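Local coordinates for transcription regulator PadR N-terminal domain-containing protein (Streptococcus mutans, PDB 3L7W), which probably acts as a PadR-family transcriptional regulator, binding DNA through a winged helix-turn-helix domain and pairing with a second copy of itself, at residues A[12-17]-A[45-50]; A[54-59]-A[71-76]. One frame throughout, in Å; residues are numbered along the deposited sequence.

Interaction 1 of 2, residues A[12-17]-A[45-50]; sequences YLILAI and PILKKL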
ATOM      1  N   TYR A  12      -1.063  -3.624  10.533  1.00 25.14           N
ATOM      2  CA  TYR A  12      -0.878  -4.959   9.993  1.00 30.57           C
ATOM      3  C   TYR A  12       0.528  -5.444  10.313  1.00 29.78           C
ATOM      4  O   TYR A  12       0.709  -6.501  10.905  1.00 34.22           O
ATOM      5  CB  TYR A  12      -1.133  -4.951   8.483  1.00 30.19           C
ATOM      6  CG  TYR A  12      -0.931  -6.271   7.792  1.00 30.16           C
ATOM      7  CD1 TYR A  12      -1.384  -7.449   8.355  1.00 32.28           C
ATOM      8  CD2 TYR A  12      -0.302  -6.333   6.555  1.00 32.11           C
ATOM      9  CE1 TYR A  12      -1.203  -8.649   7.722  1.00 31.07           C
ATOM     10  CE2 TYR A  12      -0.114  -7.525   5.911  1.00 30.09           C
ATOM     11  CZ  TYR A  12      -0.568  -8.682   6.497  1.00 34.23           C
ATOM     12  OH  TYR A  12      -0.393  -9.874   5.859  1.00 36.18           O
ATOM     13  N   LEU A  13       1.531  -4.657   9.959  1.00 27.61           N
ATOM     14  CA  LEU A  13       2.912  -5.078  10.187  1.00 28.09           C
ATOM     15  C   LEU A  13       3.182  -5.321  11.666  1.00 26.94           C
ATOM     16  O   LEU A  13       3.787  -6.312  12.036  1.00 30.45           O
ATOM     17  CB  LEU A  13       3.894  -4.043   9.627  1.00 23.02           C
ATOM     18  CG  LEU A  13       3.874  -3.988   8.084  1.00 27.39           C
ATOM     19  CD1 LEU A  13       4.646  -2.792   7.597  1.00 22.72           C
ATOM     20  CD2 LEU A  13       4.450  -5.254   7.491  1.00 21.23           C
ATOM     21  N   ILE A  14       2.749  -4.397  12.511  1.00 21.07           N
ATOM     22  CA  ILE A  14       2.994  -4.536  13.935  1.00 29.64           C
ATOM     23  C   ILE A  14       2.388  -5.832  14.443  1.00 34.50           C
ATOM     24  O   ILE A  14       3.071  -6.651  15.047  1.00 28.26           O
ATOM     25  CB  ILE A  14       2.379  -3.384  14.727  1.00 24.43           C
ATOM     26  CG1 ILE A  14       3.172  -2.095  14.480  1.00 26.19           C
ATOM     27  CG2 ILE A  14       2.365  -3.730  16.198  1.00 25.48           C
ATOM     28  CD1 ILE A  14       2.464  -0.856  14.935  1.00 28.95           C
ATOM     29  N   LEU A  15       1.099  -6.016  14.193  1.00 25.63           N
ATOM     30  CA  LEU A  15       0.437  -7.231  14.642  1.00 22.63           C
ATOM     31  C   LEU A  15       1.125  -8.456  14.068  1.00 26.42           C
ATOM     32  O   LEU A  15       1.311  -9.451  14.761  1.00 30.16           O
ATOM     33  CB  LEU A  15      -1.030  -7.210  14.240  1.00 30.94           C
ATOM     34  CG  LEU A  15      -2.028  -6.791  15.320  1.00 36.03           C
ATOM     35  CD1 LEU A  15      -1.407  -5.864  16.345  1.00 33.51           C
ATOM     36  CD2 LEU A  15      -3.283  -6.199  14.706  1.00 32.52           C
ATOM     37  N   ALA A  16       1.525  -8.382  12.799  1.00 27.87           N
ATOM     38  CA  ALA A  16       2.142  -9.533  12.163  1.00 29.26           C
ATOM     39  C   ALA A  16       3.451  -9.833  12.857  1.00 28.71           C
ATOM     40  O   ALA A  16       3.758 -10.995  13.134  1.00 31.56           O
ATOM     41  CB  ALA A  16       2.364  -9.302  10.670  1.00 28.90           C
ATOM     42  N   ILE A  17       4.212  -8.781  13.142  1.00 27.24           N
ATOM     43  CA  ILE A  17       5.524  -8.937  13.762  1.00 25.26           C
ATOM     44  C   ILE A  17       5.355  -9.510  15.162  1.00 34.82           C
ATOM     45  O   ILE A  17       6.030 -10.460  15.550  1.00 32.83           O
ATOM     46  CB  ILE A  17       6.250  -7.599  13.852  1.00 22.62           C
ATOM     47  CG1 ILE A  17       6.647  -7.119  12.448  1.00 27.28           C
ATOM     48  CG2 ILE A  17       7.483  -7.722  14.710  1.00 29.01           C
ATOM     49  CD1 ILE A  17       7.162  -5.716  12.425  1.00 35.28           C
ATOM     50  N   PRO A  45       2.338   5.755  19.082  1.00 27.29           N
ATOM     51  CA  PRO A  45       0.897   5.962  19.199  1.00 36.31           C
ATOM     52  C   PRO A  45       0.121   4.840  18.519  1.00 37.50           C
ATOM     53  O   PRO A  45      -0.937   4.431  18.996  1.00 39.60           O
ATOM     54  CB  PRO A  45       0.691   7.286  18.470  1.00 32.36           C
ATOM     55  CG  PRO A  45       1.943   8.028  18.770  1.00 35.83           C
ATOM     56  CD  PRO A  45       3.032   6.983  18.666  1.00 35.50           C
ATOM     57  N   ILE A  46       0.652   4.325  17.420  1.00 31.43           N
ATOM     58  CA  ILE A  46      -0.020   3.230  16.750  1.00 30.62           C
ATOM     59  C   ILE A  46      -0.007   1.987  17.628  1.00 31.91           C
ATOM     60  O   ILE A  46      -1.052   1.363  17.849  1.00 32.87           O
ATOM     61  CB  ILE A  46       0.583   2.953  15.381  1.00 29.50           C
ATOM     62  CG1 ILE A  46       0.332   4.159  14.475  1.00 36.83           C
ATOM     63  CG2 ILE A  46      -0.025   1.705  14.802  1.00 22.53           C
ATOM     64  CD1 ILE A  46       0.859   3.987  13.055  1.00 35.83           C
ATOM     65  N   LEU A  47       1.167   1.645  18.152  1.00 33.30           N
ATOM     66  CA  LEU A  47       1.260   0.590  19.164  1.00 31.49           C
ATOM     67  C   LEU A  47       0.244   0.818  20.273  1.00 32.72           C
ATOM     68  O   LEU A  47      -0.468  -0.102  20.672  1.00 37.95           O
ATOM     69  CB  LEU A  47       2.668   0.526  19.751  1.00 24.89           C
ATOM     70  CG  LEU A  47       3.667  -0.053  18.756  1.00 29.68           C
ATOM     71  CD1 LEU A  47       5.093   0.287  19.152  1.00 32.60           C
ATOM     72  CD2 LEU A  47       3.448  -1.548  18.665  1.00 26.78           C
ATOM     73  N   LYS A  48       0.160   2.052  20.758  1.00 33.75           N
ATOM     74  CA  LYS A  48      -0.758   2.359  21.858  1.00 37.97           C
ATOM     75  C   LYS A  48      -2.198   2.114  21.421  1.00 38.68           C
ATOM     76  O   LYS A  48      -2.976   1.457  22.115  1.00 45.28           O
ATOM     77  CB  LYS A  48      -0.570   3.802  22.346  1.00 34.46           C
ATOM     78  CG  LYS A  48      -1.418   4.180  23.557  1.00 48.62           C
ATOM     79  CD  LYS A  48      -0.820   5.387  24.283  1.00 61.18           C
ATOM     80  CE  LYS A  48      -1.820   6.065  25.219  1.00 65.49           C
ATOM     81  NZ  LYS A  48      -2.744   6.988  24.482  1.00 70.18           N
ATOM     82  N   LYS A  49      -2.538   2.632  20.250  1.00 33.75           N
ATOM     83  CA  LYS A  49      -3.853   2.426  19.666  1.00 35.65           C
ATOM     84  C   LYS A  49      -4.211   0.936  19.643  1.00 38.64           C
ATOM     85  O   LYS A  49      -5.315   0.545  20.024  1.00 43.58           O
ATOM     86  CB  LYS A  49      -3.847   3.002  18.252  1.00 43.48           C
ATOM     87  CG  LYS A  49      -5.076   2.742  17.412  1.00 38.95           C
ATOM     88  CD  LYS A  49      -4.884   3.411  16.057  1.00 37.05           C
ATOM     89  CE  LYS A  49      -6.143   3.352  15.220  1.00 40.63           C
ATOM     90  NZ  LYS A  49      -6.449   1.957  14.815  1.00 46.12           N
ATOM     91  N   LEU A  50      -3.265   0.109  19.202  1.00 33.72           N
ATOM     92  CA  LEU A  50      -3.520  -1.322  19.030  1.00 27.28           C
ATOM     93  C   LEU A  50      -3.704  -1.941  20.382  1.00 30.46           C
ATOM     94  O   LEU A  50      -4.458  -2.892  20.547  1.00 35.90           O
ATOM     95  CB  LEU A  50      -2.357  -2.012  18.311  1.00 22.56           C
ATOM     96  CG  LEU A  50      -2.288  -1.669  16.814  1.00 27.38           C
ATOM     97  CD1 LEU A  50      -1.088  -2.312  16.165  1.00 19.46           C
ATOM     98  CD2 LEU A  50      -3.574  -2.113  16.119  1.00 32.01           C
TER
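Ile14 reaches across from segment 12-17 of helix 7-20 to three side chains of segment 45-50, on helix 40-52, and its branched shape lets one residue serve all of them. At its root, CB already lies 3.9 Å from Leu50 CD1. There the chain forks. CG2, anti to the backbone N, touches two leucine tips, 3.5 Å from Leu47 CD2 and 3.7 Å from Leu50 CD1; the first of these is tighter than ordinary methyl-methyl packing. The other branch, CG1, stands anti to the carbonyl carbon (chi1 -72°) and carries CD1 out to Ile46 CG2, at 3.6 Å, with the same Leu47 CD2 a little farther off. Leu47 CD2 thus sits against both arms of the isoleucine.

One residue further on, Leu15 adds a single methyl contact, its CD1 meeting Leu50 CD1 at 3.6 Å, so that Leu50 presents one methyl to two successive residues. No hydrogen bond joins the helices. Their axes come no closer than 10.7 Å and cross at -68°, a separation filled by branched aliphatic side chains rather than bridged by backbone. Isoleucine and leucine suit this place because every touching residue is buried and their methyls fill the space without any polar group to satisfy.

The contact belongs to the helical core of a winged helix-turn-helix domain. Helix 25-32 covers Ile14 through Ile28 and Ile32, and Leu56 of strand 56-63 packs on Ile14, Leu15, Leu47 and Leu50. Leu15 also touches His80 and Leu84 of the long helix 75-100, while Leu13 and Ala16 of helix 7-20 meet Ile98 and Val99 of the second subunit.

Interaction 2 of 2, residues A[54-59]-A[71-76]; sequences GYLSTY and YHLTDS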
ATOM      1  N   GLY A  54      -7.200  -3.478  22.115  1.00 35.70           N
ATOM      2  CA  GLY A  54      -7.187  -4.816  22.677  1.00 38.10           C
ATOM      3  C   GLY A  54      -6.427  -5.842  21.875  1.00 36.90           C
ATOM      4  O   GLY A  54      -6.355  -7.014  22.259  1.00 33.14           O
ATOM      5  N   TYR A  55      -5.832  -5.419  20.766  1.00 35.81           N
ATOM      6  CA  TYR A  55      -5.139  -6.372  19.896  1.00 29.75           C
ATOM      7  C   TYR A  55      -3.771  -6.721  20.446  1.00 28.79           C
ATOM      8  O   TYR A  55      -3.238  -7.797  20.188  1.00 27.85           O
ATOM      9  CB  TYR A  55      -5.012  -5.801  18.486  1.00 26.22           C
ATOM     10  CG  TYR A  55      -6.347  -5.440  17.888  1.00 33.32           C
ATOM     11  CD1 TYR A  55      -7.416  -6.331  17.936  1.00 41.33           C
ATOM     12  CD2 TYR A  55      -6.543  -4.212  17.278  1.00 35.03           C
ATOM     13  CE1 TYR A  55      -8.645  -6.004  17.382  1.00 40.73           C
ATOM     14  CE2 TYR A  55      -7.769  -3.876  16.723  1.00 39.32           C
ATOM     15  CZ  TYR A  55      -8.811  -4.776  16.774  1.00 41.15           C
ATOM     16  OH  TYR A  55     -10.017  -4.433  16.215  1.00 46.43           O
ATOM     17  N   LEU A  56      -3.193  -5.790  21.195  1.00 31.97           N
ATOM     18  CA  LEU A  56      -1.927  -6.048  21.858  1.00 34.19           C
ATOM     19  C   LEU A  56      -2.080  -5.886  23.378  1.00 36.40           C
ATOM     20  O   LEU A  56      -2.715  -4.954  23.860  1.00 36.42           O
ATOM     21  CB  LEU A  56      -0.854  -5.086  21.352  1.00 26.59           C
ATOM     22  CG  LEU A  56      -0.455  -5.220  19.879  1.00 26.29           C
ATOM     23  CD1 LEU A  56       0.435  -4.055  19.482  1.00 31.00           C
ATOM     24  CD2 LEU A  56       0.251  -6.539  19.629  1.00 21.16           C
ATOM     25  N   SER A  57      -1.498  -6.799  24.136  1.00 27.04           N
ATOM     26  CA  SER A  57      -1.384  -6.577  25.557  1.00 38.71           C
ATOM     27  C   SER A  57       0.091  -6.331  25.736  1.00 41.66           C
ATOM     28  O   SER A  57       0.883  -6.680  24.860  1.00 38.80           O
ATOM     29  CB  SER A  57      -1.849  -7.792  26.360  1.00 29.99           C
ATOM     30  OG  SER A  57      -1.001  -8.891  26.117  1.00 39.76           O
ATOM     31  N   THR A  58       0.461  -5.724  26.855  1.00 33.03           N
ATOM     32  CA  THR A  58       1.851  -5.396  27.112  1.00 37.17           C
ATOM     33  C   THR A  58       2.280  -5.833  28.503  1.00 40.01           C
ATOM     34  O   THR A  58       1.476  -5.911  29.432  1.00 35.84           O
ATOM     35  CB  THR A  58       2.055  -3.889  27.082  1.00 37.55           C
ATOM     36  OG1 THR A  58       1.186  -3.306  28.057  1.00 37.06           O
ATOM     37  CG2 THR A  58       1.755  -3.310  25.690  1.00 36.23           C
ATOM     38  N   TYR A  59       3.569  -6.079  28.645  1.00 34.33           N
ATOM     39  CA  TYR A  59       4.136  -6.380  29.933  1.00 33.59           C
ATOM     40  C   TYR A  59       5.550  -5.896  29.870  1.00 38.34           C
ATOM     41  O   TYR A  59       6.073  -5.624  28.782  1.00 32.45           O
ATOM     42  CB  TYR A  59       4.090  -7.878  30.218  1.00 30.83           C
ATOM     43  CG  TYR A  59       4.778  -8.726  29.180  1.00 29.13           C
ATOM     44  CD1 TYR A  59       4.090  -9.173  28.056  1.00 30.19           C
ATOM     45  CD2 TYR A  59       6.109  -9.093  29.325  1.00 25.81           C
ATOM     46  CE1 TYR A  59       4.708  -9.979  27.108  1.00 29.17           C
ATOM     47  CE2 TYR A  59       6.744  -9.881  28.365  1.00 33.17           C
ATOM     48  CZ  TYR A  59       6.030 -10.324  27.262  1.00 29.74           C
ATOM     49  OH  TYR A  59       6.640 -11.106  26.311  1.00 29.55           O
ATOM     50  N   TYR A  71       5.194  -6.166  23.709  1.00 30.73           N
ATOM     51  CA  TYR A  71       3.856  -6.260  23.169  1.00 28.98           C
ATOM     52  C   TYR A  71       3.587  -7.709  22.859  1.00 30.90           C
ATOM     53  O   TYR A  71       4.480  -8.455  22.459  1.00 34.84           O
ATOM     54  CB  TYR A  71       3.741  -5.428  21.894  1.00 26.29           C
ATOM     55  CG  TYR A  71       3.914  -3.966  22.152  1.00 25.05           C
ATOM     56  CD1 TYR A  71       5.172  -3.368  22.069  1.00 27.91           C
ATOM     57  CD2 TYR A  71       2.828  -3.172  22.478  1.00 22.48           C
ATOM     58  CE1 TYR A  71       5.339  -2.023  22.303  1.00 26.84           C
ATOM     59  CE2 TYR A  71       2.987  -1.817  22.725  1.00 20.24           C
ATOM     60  CZ  TYR A  71       4.243  -1.249  22.644  1.00 33.78           C
ATOM     61  OH  TYR A  71       4.396   0.105  22.889  1.00 42.97           O
ATOM     62  N   HIS A  72       2.339  -8.098  23.041  1.00 25.94           N
ATOM     63  CA  HIS A  72       1.938  -9.462  22.868  1.00 28.34           C
ATOM     64  C   HIS A  72       0.621  -9.440  22.124  1.00 34.44           C
ATOM     65  O   HIS A  72      -0.283  -8.682  22.472  1.00 29.86           O
ATOM     66  CB  HIS A  72       1.737 -10.113  24.232  1.00 28.92           C
ATOM     67  CG  HIS A  72       1.071 -11.442  24.150  1.00 35.60           C
ATOM     68  ND1 HIS A  72       1.744 -12.582  23.761  1.00 39.16           N
ATOM     69  CD2 HIS A  72      -0.214 -11.813  24.360  1.00 37.68           C
ATOM     70  CE1 HIS A  72       0.906 -13.602  23.760  1.00 47.08           C
ATOM     71  NE2 HIS A  72      -0.289 -13.164  24.122  1.00 42.18           N
ATOM     72  N   LEU A  73       0.518 -10.270  21.095  1.00 34.48           N
ATOM     73  CA  LEU A  73      -0.697 -10.365  20.311  1.00 33.54           C
ATOM     74  C   LEU A  73      -1.777 -11.116  21.088  1.00 33.59           C
ATOM     75  O   LEU A  73      -1.634 -12.299  21.377  1.00 36.42           O
ATOM     76  CB  LEU A  73      -0.398 -11.093  19.002  1.00 34.12           C
ATOM     77  CG  LEU A  73      -1.482 -10.990  17.935  1.00 35.92           C
ATOM     78  CD1 LEU A  73      -1.777  -9.522  17.618  1.00 31.64           C
ATOM     79  CD2 LEU A  73      -1.049 -11.754  16.674  1.00 33.59           C
ATOM     80  N   THR A  74      -2.860 -10.430  21.426  1.00 33.73           N
ATOM     81  CA  THR A  74      -3.968 -11.088  22.104  1.00 39.09           C
ATOM     82  C   THR A  74      -4.717 -11.963  21.105  1.00 50.53           C
ATOM     83  O   THR A  74      -4.515 -11.846  19.888  1.00 47.63           O
ATOM     84  CB  THR A  74      -4.951 -10.074  22.683  1.00 40.43           C
ATOM     85  OG1 THR A  74      -5.600  -9.365  21.612  1.00 36.91           O
ATOM     86  CG2 THR A  74      -4.227  -9.084  23.591  1.00 38.68           C
ATOM     87  N   ASP A  75      -5.575 -12.840  21.617  1.00 41.24           N
ATOM     88  CA  ASP A  75      -6.464 -13.620  20.767  1.00 40.07           C
ATOM     89  C   ASP A  75      -7.261 -12.654  19.900  1.00 38.58           C
ATOM     90  O   ASP A  75      -7.484 -12.891  18.715  1.00 46.99           O
ATOM     91  CB  ASP A  75      -7.418 -14.466  21.621  1.00 42.37           C
ATOM     92  CG  ASP A  75      -6.692 -15.501  22.466  1.00 55.65           C
ATOM     93  OD1 ASP A  75      -5.620 -15.995  22.051  1.00 56.07           O
ATOM     94  OD2 ASP A  75      -7.205 -15.830  23.553  1.00 71.24           O
ATOM     95  N   SER A  76      -7.698 -11.559  20.505  1.00 35.40           N
ATOM     96  CA  SER A  76      -8.410 -10.526  19.777  1.00 36.18           C
ATOM     97  C   SER A  76      -7.526 -10.018  18.642  1.00 47.51           C
ATOM     98  O   SER A  76      -7.999  -9.691  17.543  1.00 38.42           O
ATOM     99  CB  SER A  76      -8.704  -9.363  20.710  1.00 36.75           C
ATOM    100  OG  SER A  76      -9.640  -8.488  20.123  1.00 54.03           O
TER
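Ser57 and His72 form the hydrogen-bonded pair of this antiparallel ladder: Ser57 N donates to His72 O at 2.8 Å, and His72 N returns a bond to Ser57 O at 2.7 Å. Leu56 opposite Leu73 and Thr58 opposite Tyr71 are the non-hydrogen-bonded pairs to either side, and their side chains share one face of the sheet. On that face Thr58 and Tyr71 lie side by side, pointing the same way, with Thr58 CG2 3.4 Å from Tyr71 CD2. Leu56 CD1 crosses to the same ring carbon at 3.9 Å. Beta-branched threonine and the broad tyrosine ring suit an extended strand. Ser57 and His72 occupy the other face, where Ser57 OG lies at the edge of the imidazole, 3.5 Å from CD2.

The two strands are the arms of the beta hairpin that forms the wing of the winged helix-turn-helix fold. Where the ladder ends, Thr74 takes over: its N donates to Tyr55 O at 2.9 Å from above the carbonyl plane, and its OG1, set between the backbone N and the carbonyl carbon (chi1 67°), donates to Gly54 O at 2.6 Å on an in-plane lone pair. Gly54 closes helix 40-52 in a Schellman motif, its positive phi (93°) being one that glycine adopts easily. Thr74 is also the N-cap of helix 75-100, OG1 bonding Gly77 N, so one hydroxyl links the end of one helix to the start of another.

Farther out, Asp22 accepts bonds from both His72 ND1 and Tyr59 OH, Glu51 holds Thr58 OG1, and His80 stacks on the Tyr55 ring.

From the N terminus, helix 7-20 supplies the first half of interaction 1, which closes a loop of 27 residues when helix 40-52 packs back on it. Interaction 2 opens only afterwards, closing a shorter loop over the hairpin between 54-59 and 71-76. The two loops therefore follow in series, neither nested nor crossed. They join where helix 40-52 ends: Leu50 O lies 2.9 Å from Tyr55 N, a probable hydrogen bond in the turn that ends the helix, and its second probable bond, to Leu56 N, reaches the first residue of the strand. Leu15 on Leu73 and Leu47 on Tyr71 carry the packing from helical core to sheet, and the second contact leads directly into helix 75-100.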